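Local coordinates for Lmo0135 protein (Listeria monocytogenes EGD-e, PDB 5ISU), which probably binds peptides outside the cell membrane and hands them to an ABC transporter for uptake, at residues Trp54-Lys59 / Ala483-Pro488; Leu222-Gly227 / Lys232-Ser237; Ala325-Leu330 / Lys365-Thr370; Lys427-Leu432 / Gln453-Asp458. All blocks are in the same frame, centred on the assembly; numbering follows the deposited sequence.

The four contacts are spread along a solute-binding protein of the family 5 type, and none touches another. Interaction 1 is the long-range one: it brings together residues more than 420 positions apart, and the three other contacts all fall within the chain it spans. Interaction 2 lies nearest to it, with centres about 23 Å apart and nearest atoms about 8 Å. Interactions 3 and 4 lie on the same side of the chain's centre, their own centres about 27 Å apart and nearest atoms about 10 Å; interaction 3 is the most peripheral, its centre about 44 Å from that of interaction 1. None of the four can be tied to a known ligand site.

Interaction 1: residues Trp54-Lys59 / Ala483-Pro488; sequences WEVDGK and AATPQP
The turn between helix 39-48 and strand 63-68 brings Val-56 up against Gln-487 and Thr-485, in the late piece of chain where helix 481-484 gives way to the short strand 486-487. Val-56 CB lies 3.6 Å from Gln-487 OE1, with CG1 only slightly farther from the same oxygen, so the amide end lies across the branched valine. CG1 also leans toward the methyl of Thr-485, 4.4 Å from its CG2.

Strand 486-487 pairs antiparallel with 491-492, and this surface joint ties an early loop of the solute-binding fold to a late one. Polar contact is made through one water. Val-56 N donates to it over 2.9 Å, and the water in turn donates to Gln-487 OE1 over 2.7 Å. Gln-487 reaches this position by folding CG in between its own N and carbonyl carbon (chi1 74°) and then running straight out; its NE2 hydrogen-bonds to Thr-490 OG1, consistent with OE1, and not NE2, facing the water.

Each side has its own bracing. In the 54-59 turn Asp-57 forms an Asx turn, OD1 accepting from Lys-59 N at 3.0 Å from above the carboxylate plane, and Trp-54 N bonds to Lys-59 O at 2.8 Å. Across from it, Thr-485 leaves the helix with positive phi, and its OG1 is hydrogen-bonded to Arg-493 NE, whose side chain also makes a cation-pi contact with Trp-54.

Interaction 2: residues Leu222-Gly227 / Lys232-Ser237; sequences LALQNG and KSIQPS
Leu-224, near the end of helix 217-225, packs against Lys-232 and Ile-234 of the chain that comes straight back as strand 231-233, a compact helix-to-strand connection. The helix stops in a way that suits this quick return: Gly-227, with positive phi, is the C-prime residue of a Schellman motif in which Glu-228 N bonds back to Ala-223 O and Gly-227 N to Leu-224 O, the latter at 3.2 Å.

Along the returning chain, Lys-232 comes first. Its aliphatic part does the touching: CD lies 4.0 Å from Leu-224 CD2 and 4.1 Å from Leu-224 CB, the two side chains meeting at a slant. Leu-224 points its CG away from its own N (chi1 171°), which carries CD2 out from the helix toward the lysine. At Ser-233 the backbone matters more than the side chain, because its carbonyl receives the lysine's amino group. Ile-234 follows and reaches back with the far end of its chain, CD1 coming to 4.4 Å from Leu-224 CD2. Strand 462-475 lies alongside as the antiparallel partner of 231-233; Ala-473 of that strand touches both Leu-224 and Ile-234, adding an apolar neighbour to both.

The lysine is thus greasy at its middle and polar at its tip. Two bends, at chi3 and chi4, curl its end round until NZ donates both to Asn-221 OD1 and, over 2.9 Å, to Ser-233 O, which it meets tilted 24° from the carbonyl plane.

Interaction 3: residues Ala325-Leu330 / Lys365-Thr370; sequences AKAKKL and KEIGVT
Ile-367 carries the largest share of this contact, pressed against Ala-327 and Lys-328 on one face of helix 324-334. It sits in the type I turn Lys-365 to Gly-368 that finishes helix 351-365, where Gly-368, with positive phi, is the C-prime residue of a Schellman motif and its N bonds to Lys-365 O at 3.0 Å. The glycine lets the chain swing away at once, leaving the isoleucine to face the neighbouring helix. The backbones come close here, Ile-367 CA lying 5.4 Å from Lys-328 CA.

The closest meeting of the two segments is methyl to methyl: Ile-367 CG2 reaches Ala-327 CB at 3.8 Å. The isoleucine puts CG1 between its own N and carbonyl carbon (chi1 66°), which turns CG2 outward to the helix. Ala-327 ends at CB, which is consistent with the close approach of the backbones.

Lys-328 closes the outer, more open side. Its CG lies 4.1 Å from Ile-367 CA, and its CD is 4.4 Å from Glu-366 O, so the alkyl part runs beside the turn before bending at chi3. The charged ends of Lys-328 and Glu-366 are opposite but stay 6.8 Å apart, NZ to OE1, too far for a salt bridge.

Helix 351-365 links parallel strands 341-347 and 370-376 in a beta-alpha-beta unit, and this contact anchors the turn entering 370-376 to helix 324-334, which also packs, through Leu-330 and Ala-327, on helix 273-281.

Interaction 4: residues Lys427-Leu432 / Gln453-Asp458; sequences KDLDAL and QNTIAD
Leu-429 places one methyl against Thr-455 and the other against Ile-456 where helix 427-438 starts and helix 442-458 ends. The helices follow one another in sequence through a short connection and form a helical hairpin, with this contact at its open end.

The leucine's conformation accounts for how its two methyls are divided. With CG anti to its N (chi1 -179°), the side chain stands off the helix with the two methyls spread apart. CD1 goes to Thr-455, lying 4.1 Å from its CB, and CD2 goes to Ile-456, at 3.6 Å from CD1 of that residue, so the branch straddles two consecutive residues of the other helix.

Ile-456 does not aim its CB straight at the leucine; it is the bend at the end of the chain that brings the terminal methyl over (chi2 -58°). The two side chains cross at nearly a right angle, so they meet at methyls and not along their lengths. Thr-455 instead runs past Leu-429 in the opposite sense. Its first torsion (chi1 -53°) sets OG1 beside its own N, turned back along the helix to bond with Lys-451 O one turn earlier, which leaves the carbon part of the residue to the leucine.

Around this point, Ile-452 of helix 442-458 and Tyr-424 in the loop before helix 427-438 add to the leucine's surroundings. One turn farther along helix 427-438, Leu-432 continues the seam against Ile-448, Lys-451 and Ile-452, while Gln-453, pointing away from this seam, hydrogen-bonds to Ser-304, Tyr-312 and Thr-314.

Interaction 1: residues Trp54-Lys59 / Ala483-Pro488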
# COMPACT_ATOMS: atom_id res chain seq x y z
N TRP A 54 -0.98 6.85 14.10
CA TRP A 54 -0.27 5.79 13.41
C TRP A 54 -1.30 4.94 12.66
O TRP A 54 -2.21 4.42 13.25
CB TRP A 54 0.52 4.91 14.39
CG TRP A 54 1.56 5.62 15.20
CD1 TRP A 54 1.52 5.87 16.53
CD2 TRP A 54 2.79 6.18 14.73
NE1 TRP A 54 2.65 6.53 16.93
CE2 TRP A 54 3.45 6.74 15.84
CE3 TRP A 54 3.39 6.26 13.48
CZ2 TRP A 54 4.69 7.37 15.74
CZ3 TRP A 54 4.64 6.90 13.37
CH2 TRP A 54 5.26 7.45 14.49
N GLU A 55 -1.13 4.83 11.34
CA GLU A 55 -2.04 4.09 10.46
C GLU A 55 -2.22 2.62 10.82
O GLU A 55 -3.34 2.13 10.89
CB GLU A 55 -1.53 4.18 9.00
CG GLU A 55 -2.26 3.29 7.99
CD GLU A 55 -1.84 3.52 6.54
OE1 GLU A 55 -0.84 4.22 6.31
OE2 GLU A 55 -2.51 2.97 5.63
N VAL A 56 -1.11 1.92 11.05
CA VAL A 56 -1.14 0.48 11.33
C VAL A 56 -2.11 0.08 12.45
O VAL A 56 -2.73 -0.96 12.36
CB VAL A 56 0.29 -0.07 11.55
CG1 VAL A 56 0.83 0.33 12.91
CG2 VAL A 56 0.34 -1.57 11.38
N ASP A 57 -2.30 0.92 13.47
CA ASP A 57 -3.24 0.60 14.59
C ASP A 57 -4.17 1.74 15.03
O ASP A 57 -4.93 1.58 15.98
CB ASP A 57 -2.45 0.11 15.81
CG ASP A 57 -1.41 1.13 16.30
OD1 ASP A 57 -1.43 2.29 15.84
OD2 ASP A 57 -0.58 0.76 17.15
N GLY A 58 -4.11 2.87 14.34
CA GLY A 58 -4.96 4.02 14.72
C GLY A 58 -4.61 4.71 16.04
O GLY A 58 -5.36 5.57 16.51
N LYS A 59 -3.46 4.39 16.63
CA LYS A 59 -3.07 5.00 17.90
C LYS A 59 -2.54 6.43 17.78
O LYS A 59 -2.02 6.82 16.74
CB LYS A 59 -2.07 4.11 18.66
CG LYS A 59 -2.75 2.87 19.22
CD LYS A 59 -1.85 2.07 20.14
CE LYS A 59 -2.61 0.89 20.74
NZ LYS A 59 -1.71 0.03 21.55
N ALA A 483 8.81 -3.27 19.32
CA ALA A 483 8.41 -1.91 19.62
C ALA A 483 8.46 -1.00 18.39
O ALA A 483 7.63 -0.11 18.26
CB ALA A 483 9.28 -1.35 20.75
N ALA A 484 9.41 -1.23 17.49
CA ALA A 484 9.50 -0.40 16.29
C ALA A 484 8.36 -0.69 15.29
O ALA A 484 8.07 0.12 14.42
CB ALA A 484 10.86 -0.56 15.63
N THR A 485 7.75 -1.88 15.46
CA THR A 485 6.61 -2.36 14.67
C THR A 485 6.86 -2.53 13.18
O THR A 485 6.81 -1.56 12.42
CB THR A 485 5.34 -1.45 14.80
OG1 THR A 485 5.20 -0.94 16.12
CG2 THR A 485 4.07 -2.24 14.40
N PRO A 486 7.11 -3.77 12.74
CA PRO A 486 7.22 -3.96 11.30
C PRO A 486 5.89 -3.60 10.65
O PRO A 486 4.83 -3.86 11.23
CB PRO A 486 7.51 -5.45 11.16
CG PRO A 486 8.17 -5.83 12.46
CD PRO A 486 7.47 -4.99 13.49
N GLN A 487 5.91 -2.95 9.50
CA GLN A 487 4.63 -2.61 8.87
C GLN A 487 4.78 -2.52 7.38
O GLN A 487 5.90 -2.35 6.88
CB GLN A 487 4.08 -1.29 9.42
CG GLN A 487 4.81 -0.07 8.90
CD GLN A 487 4.17 1.24 9.31
OE1 GLN A 487 3.41 1.29 10.26
NE2 GLN A 487 4.54 2.31 8.62
N PRO A 488 3.66 -2.56 6.65
CA PRO A 488 3.73 -2.49 5.20
C PRO A 488 4.51 -1.27 4.69
O PRO A 488 4.53 -0.23 5.36
CB PRO A 488 2.26 -2.37 4.80
CG PRO A 488 1.53 -3.05 5.90
CD PRO A 488 2.27 -2.66 7.13
O HOH W 1 1.53 3.06 11.09

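Interaction 2: residues Leu222-Gly227 / Lys232-Ser237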
# COMPACT_ATOMS: atom_id res chain seq x y z
N LEU A 222 25.24 -9.37 0.24
CA LEU A 222 26.63 -9.51 0.65
C LEU A 222 27.02 -8.34 1.60
O LEU A 222 27.71 -8.53 2.62
CB LEU A 222 27.56 -9.56 -0.55
CG LEU A 222 29.01 -9.79 -0.18
CD1 LEU A 222 29.15 -11.09 0.60
CD2 LEU A 222 29.88 -9.77 -1.43
N ALA A 223 26.56 -7.12 1.26
CA ALA A 223 26.84 -5.95 2.09
C ALA A 223 26.26 -6.16 3.50
O ALA A 223 26.87 -5.80 4.51
CB ALA A 223 26.28 -4.68 1.46
N LEU A 224 25.09 -6.79 3.55
CA LEU A 224 24.43 -7.11 4.79
C LEU A 224 25.25 -8.11 5.61
O LEU A 224 25.42 -7.96 6.81
CB LEU A 224 23.02 -7.68 4.51
CG LEU A 224 22.28 -8.26 5.72
CD1 LEU A 224 21.97 -7.16 6.72
CD2 LEU A 224 21.03 -8.98 5.25
N GLN A 225 25.73 -9.15 4.94
CA GLN A 225 26.57 -10.16 5.57
C GLN A 225 27.84 -9.57 6.16
O GLN A 225 28.23 -9.94 7.28
CB GLN A 225 26.93 -11.24 4.54
CG GLN A 225 27.95 -12.26 5.01
CD GLN A 225 28.33 -13.25 3.91
OE1 GLN A 225 27.58 -13.48 2.96
NE2 GLN A 225 29.50 -13.84 4.05
N ASN A 226 28.48 -8.65 5.43
CA ASN A 226 29.72 -8.00 5.89
C ASN A 226 29.52 -6.79 6.83
O ASN A 226 30.46 -6.06 7.09
CB ASN A 226 30.57 -7.57 4.68
CG ASN A 226 30.90 -8.73 3.75
OD1 ASN A 226 30.76 -9.90 4.11
ND2 ASN A 226 31.33 -8.40 2.54
N GLY A 227 28.29 -6.56 7.31
CA GLY A 227 28.02 -5.44 8.22
C GLY A 227 28.03 -4.04 7.62
O GLY A 227 28.06 -3.06 8.37
N LYS A 232 17.39 -4.43 5.85
CA LYS A 232 16.84 -4.33 4.50
C LYS A 232 15.75 -5.36 4.29
O LYS A 232 15.62 -6.33 5.05
CB LYS A 232 17.92 -4.60 3.44
CG LYS A 232 18.45 -6.03 3.48
CD LYS A 232 19.70 -6.25 2.64
CE LYS A 232 19.46 -6.05 1.16
NZ LYS A 232 18.49 -7.02 0.59
N SER A 233 15.01 -5.16 3.22
CA SER A 233 14.01 -6.09 2.75
C SER A 233 14.71 -7.21 1.97
O SER A 233 15.69 -6.97 1.27
CB SER A 233 13.04 -5.37 1.83
OG SER A 233 12.40 -4.32 2.55
N ILE A 234 14.17 -8.42 2.08
CA ILE A 234 14.69 -9.61 1.44
C ILE A 234 13.60 -10.24 0.57
O ILE A 234 12.44 -10.22 0.93
CB ILE A 234 15.09 -10.67 2.52
CG1 ILE A 234 16.04 -10.06 3.56
CG2 ILE A 234 15.73 -11.90 1.90
CD1 ILE A 234 17.30 -9.45 2.99
N GLN A 235 13.99 -10.78 -0.59
CA GLN A 235 13.04 -11.48 -1.44
C GLN A 235 12.93 -12.90 -0.89
O GLN A 235 13.92 -13.43 -0.34
CB GLN A 235 13.51 -11.47 -2.89
CG GLN A 235 13.72 -10.06 -3.42
CD GLN A 235 12.48 -9.21 -3.23
OE1 GLN A 235 12.47 -8.28 -2.42
NE2 GLN A 235 11.40 -9.59 -3.90
N PRO A 236 11.74 -13.51 -0.98
CA PRO A 236 11.54 -14.87 -0.46
C PRO A 236 12.62 -15.89 -0.86
O PRO A 236 13.09 -16.66 -0.01
CB PRO A 236 10.19 -15.26 -1.05
CG PRO A 236 9.45 -13.97 -1.14
CD PRO A 236 10.47 -12.90 -1.40
N SER A 237 13.02 -15.87 -2.13
CA SER A 237 14.02 -16.79 -2.67
C SER A 237 15.42 -16.58 -2.06
O SER A 237 16.25 -17.48 -2.12
CB SER A 237 14.09 -16.67 -4.21
OG SER A 237 14.43 -15.36 -4.64

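Interaction 3: residues Ala325-Leu330 / Lys365-Thr370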
# COMPACT_ATOMS: atom_id res chain seq x y z
N ALA A 325 -13.06 -31.09 -13.03
CA ALA A 325 -14.22 -31.68 -13.72
C ALA A 325 -15.32 -30.62 -13.94
O ALA A 325 -15.88 -30.52 -15.04
CB ALA A 325 -14.77 -32.88 -12.96
N LYS A 326 -15.60 -29.83 -12.91
CA LYS A 326 -16.62 -28.78 -13.03
C LYS A 326 -16.13 -27.68 -13.96
O LYS A 326 -16.93 -27.07 -14.67
CB LYS A 326 -16.98 -28.19 -11.67
CG LYS A 326 -18.12 -27.20 -11.75
CD LYS A 326 -18.53 -26.70 -10.37
CE LYS A 326 -19.77 -25.83 -10.45
NZ LYS A 326 -20.18 -25.32 -9.11
N ALA A 327 -14.82 -27.44 -13.96
CA ALA A 327 -14.24 -26.45 -14.85
C ALA A 327 -14.47 -26.84 -16.29
O ALA A 327 -14.77 -25.98 -17.12
CB ALA A 327 -12.75 -26.28 -14.60
N LYS A 328 -14.31 -28.13 -16.60
CA LYS A 328 -14.56 -28.65 -17.96
C LYS A 328 -16.03 -28.42 -18.36
O LYS A 328 -16.31 -28.06 -19.50
CB LYS A 328 -14.15 -30.13 -18.09
CG LYS A 328 -12.63 -30.32 -18.15
CD LYS A 328 -12.19 -31.79 -18.21
CE LYS A 328 -12.44 -32.51 -16.88
NZ LYS A 328 -11.97 -33.93 -16.83
N LYS A 329 -16.94 -28.63 -17.41
CA LYS A 329 -18.37 -28.37 -17.61
C LYS A 329 -18.65 -26.91 -17.99
O LYS A 329 -19.41 -26.65 -18.91
CB LYS A 329 -19.17 -28.73 -16.34
CG LYS A 329 -19.91 -30.07 -16.37
CD LYS A 329 -21.28 -29.89 -17.03
CE LYS A 329 -22.10 -31.17 -17.09
NZ LYS A 329 -21.53 -32.16 -18.04
N LEU A 330 -18.04 -25.99 -17.27
CA LEU A 330 -18.25 -24.56 -17.50
C LEU A 330 -17.66 -24.03 -18.81
O LEU A 330 -18.29 -23.20 -19.49
CB LEU A 330 -17.75 -23.75 -16.29
CG LEU A 330 -18.66 -23.93 -15.07
CD1 LEU A 330 -17.93 -23.64 -13.78
CD2 LEU A 330 -19.92 -23.08 -15.21
N LYS A 365 -4.35 -25.76 -19.66
CA LYS A 365 -4.17 -26.85 -20.62
C LYS A 365 -5.05 -28.04 -20.26
O LYS A 365 -5.74 -28.58 -21.12
CB LYS A 365 -2.72 -27.33 -20.70
CG LYS A 365 -1.81 -26.55 -21.64
CD LYS A 365 -0.48 -27.28 -21.84
CE LYS A 365 0.41 -26.54 -22.83
NZ LYS A 365 1.70 -27.25 -23.08
N GLU A 366 -5.04 -28.40 -18.97
CA GLU A 366 -5.80 -29.56 -18.49
C GLU A 366 -7.33 -29.42 -18.62
O GLU A 366 -8.04 -30.44 -18.60
CB GLU A 366 -5.40 -29.90 -17.05
CG GLU A 366 -5.85 -31.29 -16.61
CD GLU A 366 -5.35 -31.69 -15.24
OE1 GLU A 366 -5.58 -32.85 -14.84
OE2 GLU A 366 -4.73 -30.85 -14.56
N ILE A 367 -7.85 -28.20 -18.75
CA ILE A 367 -9.30 -28.02 -18.97
C ILE A 367 -9.62 -27.68 -20.43
O ILE A 367 -10.70 -27.16 -20.73
CB ILE A 367 -9.97 -26.98 -18.00
CG1 ILE A 367 -9.47 -25.55 -18.24
CG2 ILE A 367 -9.74 -27.39 -16.56
CD1 ILE A 367 -10.33 -24.48 -17.59
N GLY A 368 -8.69 -27.97 -21.34
CA GLY A 368 -8.87 -27.74 -22.77
C GLY A 368 -8.70 -26.31 -23.25
O GLY A 368 -9.12 -25.99 -24.37
N VAL A 369 -8.09 -25.45 -22.44
CA VAL A 369 -7.87 -24.03 -22.80
C VAL A 369 -6.38 -23.76 -23.01
O VAL A 369 -5.57 -24.10 -22.16
CB VAL A 369 -8.41 -23.07 -21.70
CG1 VAL A 369 -8.11 -21.61 -22.03
CG2 VAL A 369 -9.91 -23.28 -21.49
N THR A 370 -6.03 -23.15 -24.15
CA THR A 370 -4.62 -22.84 -24.47
C THR A 370 -4.28 -21.42 -24.02
O THR A 370 -4.94 -20.46 -24.43
CB THR A 370 -4.35 -22.97 -25.98
OG1 THR A 370 -4.77 -24.26 -26.44
CG2 THR A 370 -2.85 -22.79 -26.29

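Interaction 4: residues Lys427-Leu432 / Gln453-Asp458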
# COMPACT_ATOMS: atom_id res chain seq x y z
N LYS A 427 -23.56 -1.20 -13.22
CA LYS A 427 -24.21 -0.04 -12.59
C LYS A 427 -24.77 -0.29 -11.19
O LYS A 427 -24.64 0.55 -10.31
CB LYS A 427 -25.34 0.53 -13.46
CG LYS A 427 -24.92 1.52 -14.53
CD LYS A 427 -26.18 2.16 -15.14
CE LYS A 427 -25.90 3.35 -16.06
NZ LYS A 427 -25.12 2.97 -17.27
N ASP A 428 -25.43 -1.43 -10.99
CA ASP A 428 -25.99 -1.76 -9.67
C ASP A 428 -24.89 -1.84 -8.62
O ASP A 428 -25.05 -1.30 -7.53
CB ASP A 428 -26.76 -3.08 -9.70
CG ASP A 428 -28.11 -2.96 -10.40
OD1 ASP A 428 -28.47 -1.86 -10.87
OD2 ASP A 428 -28.83 -3.99 -10.47
N LEU A 429 -23.78 -2.48 -8.96
CA LEU A 429 -22.67 -2.60 -8.01
C LEU A 429 -22.09 -1.23 -7.71
O LEU A 429 -21.72 -0.95 -6.58
CB LEU A 429 -21.57 -3.51 -8.54
CG LEU A 429 -20.38 -3.71 -7.58
CD1 LEU A 429 -20.85 -4.38 -6.30
CD2 LEU A 429 -19.30 -4.52 -8.26
N ASP A 430 -22.00 -0.39 -8.74
CA ASP A 430 -21.49 0.97 -8.58
C ASP A 430 -22.37 1.79 -7.62
O ASP A 430 -21.85 2.63 -6.89
CB ASP A 430 -21.30 1.66 -9.94
CG ASP A 430 -20.13 1.05 -10.77
OD1 ASP A 430 -19.53 0.01 -10.37
OD2 ASP A 430 -19.80 1.61 -11.85
N ALA A 431 -23.68 1.52 -7.60
CA ALA A 431 -24.61 2.22 -6.69
C ALA A 431 -24.31 1.82 -5.24
O ALA A 431 -24.43 2.65 -4.34
CB ALA A 431 -26.07 1.92 -7.04
N LEU A 432 -23.94 0.55 -5.03
CA LEU A 432 -23.54 0.06 -3.71
C LEU A 432 -22.25 0.75 -3.24
O LEU A 432 -22.16 1.18 -2.08
CB LEU A 432 -23.36 -1.47 -3.69
CG LEU A 432 -24.62 -2.33 -3.59
CD1 LEU A 432 -24.31 -3.79 -3.89
CD2 LEU A 432 -25.29 -2.18 -2.22
N GLN A 453 -18.29 -7.52 -1.75
CA GLN A 453 -17.33 -8.64 -1.75
C GLN A 453 -17.99 -9.87 -2.35
O GLN A 453 -17.39 -10.57 -3.16
CB GLN A 453 -16.80 -8.94 -0.32
CG GLN A 453 -15.92 -7.83 0.27
CD GLN A 453 -15.50 -8.10 1.70
OE1 GLN A 453 -14.53 -8.84 1.96
NE2 GLN A 453 -16.21 -7.50 2.63
N ASN A 454 -19.24 -10.12 -1.97
CA ASN A 454 -19.99 -11.23 -2.53
C ASN A 454 -20.26 -11.10 -4.03
O ASN A 454 -20.08 -12.08 -4.75
CB ASN A 454 -21.28 -11.48 -1.75
CG ASN A 454 -21.03 -12.29 -0.49
OD1 ASN A 454 -21.21 -11.83 0.63
ND2 ASN A 454 -20.53 -13.50 -0.68
N THR A 455 -20.61 -9.91 -4.51
CA THR A 455 -20.88 -9.74 -5.94
C THR A 455 -19.61 -9.93 -6.77
O THR A 455 -19.63 -10.63 -7.78
CB THR A 455 -21.50 -8.38 -6.27
OG1 THR A 455 -22.66 -8.18 -5.46
CG2 THR A 455 -21.90 -8.30 -7.75
N ILE A 456 -18.51 -9.33 -6.34
CA ILE A 456 -17.24 -9.49 -7.05
C ILE A 456 -16.82 -10.96 -7.14
O ILE A 456 -16.35 -11.43 -8.20
CB ILE A 456 -16.11 -8.65 -6.37
CG1 ILE A 456 -16.37 -7.14 -6.56
CG2 ILE A 456 -14.73 -9.02 -6.91
CD1 ILE A 456 -16.47 -6.67 -8.00
N ALA A 457 -16.96 -11.68 -6.02
CA ALA A 457 -16.60 -13.10 -5.99
C ALA A 457 -17.57 -13.91 -6.85
O ALA A 457 -17.14 -14.70 -7.67
CB ALA A 457 -16.58 -13.62 -4.55
N ASP A 458 -18.87 -13.69 -6.67
CA ASP A 458 -19.87 -14.38 -7.48
C ASP A 458 -19.69 -14.16 -8.98
O ASP A 458 -19.83 -15.10 -9.75
CB ASP A 458 -21.28 -13.98 -7.09
CG ASP A 458 -21.65 -14.43 -5.68
OD1 ASP A 458 -21.01 -15.35 -5.15
OD2 ASP A 458 -22.60 -13.86 -5.11